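Local coordinates for protein spermidine N(1)-acetyltransferase (Vibrio cholerae serotype O1, PDB 7KWJ) that transfers an acetyl group from acetyl-CoA to the primary amino groups of spermidine and spermine, protecting the cell against polyamine toxicity, at residues B[16-19]-B[20-24]. The protein carries 10 engineered substitutions. Sequence-based numbering, arbitrary orientation.
Sequences RFIH and NLNKE. Engineered in segment 20-24: Lys23 (natural residue Asn), Glu24 (natural residue Asn).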
ATOM      1  N   ARG B  16      10.260  23.931  14.542  1.00 55.41           N
ATOM      2  CA  ARG B  16       9.489  25.072  15.026  1.00 59.86           C
ATOM      3  C   ARG B  16      10.362  26.317  15.125  1.00 69.12           C
ATOM      4  O   ARG B  16       9.931  27.417  14.758  1.00 70.84           O
ATOM      5  CB  ARG B  16       8.859  24.744  16.380  1.00 56.92           C
ATOM      6  CG  ARG B  16       7.916  25.817  16.913  1.00 76.94           C
ATOM      7  CD  ARG B  16       6.681  25.988  16.034  1.00 70.44           C
ATOM      8  NE  ARG B  16       5.863  24.777  15.980  1.00 72.45           N
ATOM      9  CZ  ARG B  16       4.739  24.662  15.277  1.00 66.48           C
ATOM     10  NH1 ARG B  16       4.290  25.685  14.562  1.00 60.50           N
ATOM     11  NH2 ARG B  16       4.062  23.522  15.290  1.00 52.87           N
ATOM     12  N   PHE B  17      11.594  26.165  15.615  1.00 65.98           N
ATOM     13  CA  PHE B  17      12.519  27.294  15.647  1.00 73.22           C
ATOM     14  C   PHE B  17      12.816  27.798  14.240  1.00 71.88           C
ATOM     15  O   PHE B  17      12.819  29.011  13.995  1.00 78.50           O
ATOM     16  CB  PHE B  17      13.813  26.890  16.356  1.00 84.43           C
ATOM     17  CG  PHE B  17      14.924  27.895  16.214  1.00 80.05           C
ATOM     18  CD1 PHE B  17      15.001  28.989  17.061  1.00 84.40           C
ATOM     19  CD2 PHE B  17      15.895  27.740  15.238  1.00 81.64           C
ATOM     20  CE1 PHE B  17      16.025  29.912  16.933  1.00 73.82           C
ATOM     21  CE2 PHE B  17      16.919  28.661  15.105  1.00 79.95           C
ATOM     22  CZ  PHE B  17      16.983  29.747  15.954  1.00 75.41           C
ATOM     23  N   ILE B  18      13.066  26.882  13.302  1.00 69.92           N
ATOM     24  CA  ILE B  18      13.360  27.283  11.930  1.00 78.35           C
ATOM     25  C   ILE B  18      12.189  28.055  11.337  1.00 72.22           C
ATOM     26  O   ILE B  18      12.377  29.037  10.608  1.00 61.73           O
ATOM     27  CB  ILE B  18      13.713  26.048  11.078  1.00 70.51           C
ATOM     28  CG1 ILE B  18      14.997  25.388  11.590  1.00 72.51           C
ATOM     29  CG2 ILE B  18      13.848  26.431   9.610  1.00 65.92           C
ATOM     30  CD1 ILE B  18      16.238  26.260  11.489  1.00 69.25           C
ATOM     31  N   HIS B  19      10.961  27.626  11.638  1.00 67.20           N
ATOM     32  CA  HIS B  19       9.791  28.303  11.089  1.00 65.90           C
ATOM     33  C   HIS B  19       9.710  29.741  11.587  1.00 67.87           C
ATOM     34  O   HIS B  19       9.527  30.676  10.798  1.00 63.91           O
ATOM     35  CB  HIS B  19       8.521  27.534  11.454  1.00 69.62           C
ATOM     36  CG  HIS B  19       7.313  27.967  10.684  1.00 70.26           C
ATOM     37  ND1 HIS B  19       6.038  27.912  11.204  1.00 71.05           N
ATOM     38  CD2 HIS B  19       7.186  28.458   9.429  1.00 72.34           C
ATOM     39  CE1 HIS B  19       5.178  28.353  10.305  1.00 68.62           C
ATOM     40  NE2 HIS B  19       5.848  28.692   9.218  1.00 62.32           N
ATOM     41  N   ASN B  20       9.843  29.937  12.901  1.00 69.18           N
ATOM     42  CA  ASN B  20       9.848  31.292  13.442  1.00 74.64           C
ATOM     43  C   ASN B  20      11.044  32.085  12.937  1.00 69.40           C
ATOM     44  O   ASN B  20      10.944  33.301  12.735  1.00 69.17           O
ATOM     45  CB  ASN B  20       9.851  31.249  14.970  1.00 70.94           C
ATOM     46  CG  ASN B  20       8.607  30.593  15.538  1.00 85.86           C
ATOM     47  OD1 ASN B  20       7.536  30.634  14.933  1.00 77.48           O
ATOM     48  ND2 ASN B  20       8.744  29.982  16.710  1.00 82.00           N
ATOM     49  N   LEU B  21      12.180  31.418  12.723  1.00 71.36           N
ATOM     50  CA  LEU B  21      13.373  32.114  12.255  1.00 71.61           C
ATOM     51  C   LEU B  21      13.190  32.638  10.836  1.00 71.80           C
ATOM     52  O   LEU B  21      13.581  33.772  10.534  1.00 74.04           O
ATOM     53  CB  LEU B  21      14.584  31.182  12.332  1.00 74.53           C
ATOM     54  CG  LEU B  21      15.878  31.667  11.673  1.00 67.36           C
ATOM     55  CD1 LEU B  21      16.287  33.030  12.208  1.00 74.18           C
ATOM     56  CD2 LEU B  21      16.992  30.656  11.886  1.00 78.41           C
ATOM     57  N   ASN B  22      12.593  31.834   9.953  1.00 67.72           N
ATOM     58  CA  ASN B  22      12.458  32.234   8.557  1.00 80.79           C
ATOM     59  C   ASN B  22      11.624  33.498   8.388  1.00 83.80           C
ATOM     60  O   ASN B  22      11.657  34.106   7.313  1.00 81.66           O
ATOM     61  CB  ASN B  22      11.841  31.094   7.743  1.00 74.48           C
ATOM     62  CG  ASN B  22      12.839  29.997   7.431  1.00 67.59           C
ATOM     63  OD1 ASN B  22      14.013  30.265   7.177  1.00 75.71           O
ATOM     64  ND2 ASN B  22      12.378  28.753   7.451  1.00 77.96           N
ATOM     65  N   LYS B  23      10.884  33.908   9.418  1.00 78.00           N
ATOM     66  CA  LYS B  23      10.077  35.126   9.359  1.00 66.31           C
ATOM     67  C   LYS B  23      10.964  36.330   9.686  1.00 83.64           C
ATOM     68  O   LYS B  23      10.908  36.922  10.766  1.00 74.96           O
ATOM     69  CB  LYS B  23       8.895  35.021  10.311  1.00 77.42           C
ATOM     70  CG  LYS B  23       8.108  33.728  10.168  1.00 76.47           C
ATOM     71  CD  LYS B  23       6.947  33.670  11.144  1.00 79.01           C
ATOM     72  CE  LYS B  23       6.256  32.317  11.100  1.00 72.51           C
ATOM     73  NZ  LYS B  23       5.132  32.236  12.071  1.00 68.96           N
ATOM     74  N   GLU B  24      11.801  36.687   8.715  1.00 99.25           N
ATOM     75  CA  GLU B  24      12.752  37.780   8.850  1.00 83.56           C
ATOM     76  C   GLU B  24      12.295  38.993   8.052  1.00103.95           C
ATOM     77  O   GLU B  24      11.626  38.869   7.021  1.00 98.79           O
ATOM     78  CB  GLU B  24      14.147  37.364   8.376  1.00 84.01           C
ATOM     79  CG  GLU B  24      14.875  36.431   9.325  1.00 91.13           C
ATOM     80  CD  GLU B  24      16.339  36.267   8.968  1.00 86.74           C
ATOM     81  OE1 GLU B  24      16.687  36.439   7.780  1.00 97.80           O
ATOM     82  OE2 GLU B  24      17.146  35.973   9.875  1.00 76.32           O
TER
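Lys23, an engineered residue where the natural protein has Asn, runs fully extended beyond CG and lays its CE over one face of the His19 ring. That CH-pi contact sits almost on the ring normal, with Lys23 CE 4.2 Å from the centroid of the His19 ring, 10° off the normal. With CG anti to the backbone N (chi1 -167°), the His19 ring sits beside its own carbonyl, whose O lies 3.4 Å from Lys23 CG, and His19 NE2 is held by a hydrogen bond to Glu37 O. On another side of the helix, Leu21 CD2 touches Phe17 CE2 at 3.8 Å, while Leu21 CB lies over one face of the Phe17 ring. Ile18 brings its CG2 branch to 3.5 Å from Asn22 ND2. Beneath these pairs run the i to i+4 bonds of helix 15-22, the first helix of the GNAT fold: Asn20 N to Arg16 O (3.1 Å, 174°), Leu21 N to Phe17 O and Asn22 N to Ile18 O. The chain then leaves the helix through an inverse gamma turn centred on Lys23. Farther out, Leu21 and Asn22 rest on Ile88, an acetyl-CoA-binding residue of strand 82-89, and Phe17 and Ile18 pack on strand 67-77. Arg16 NH1 forms a salt bridge with Glu11 of a second subunit.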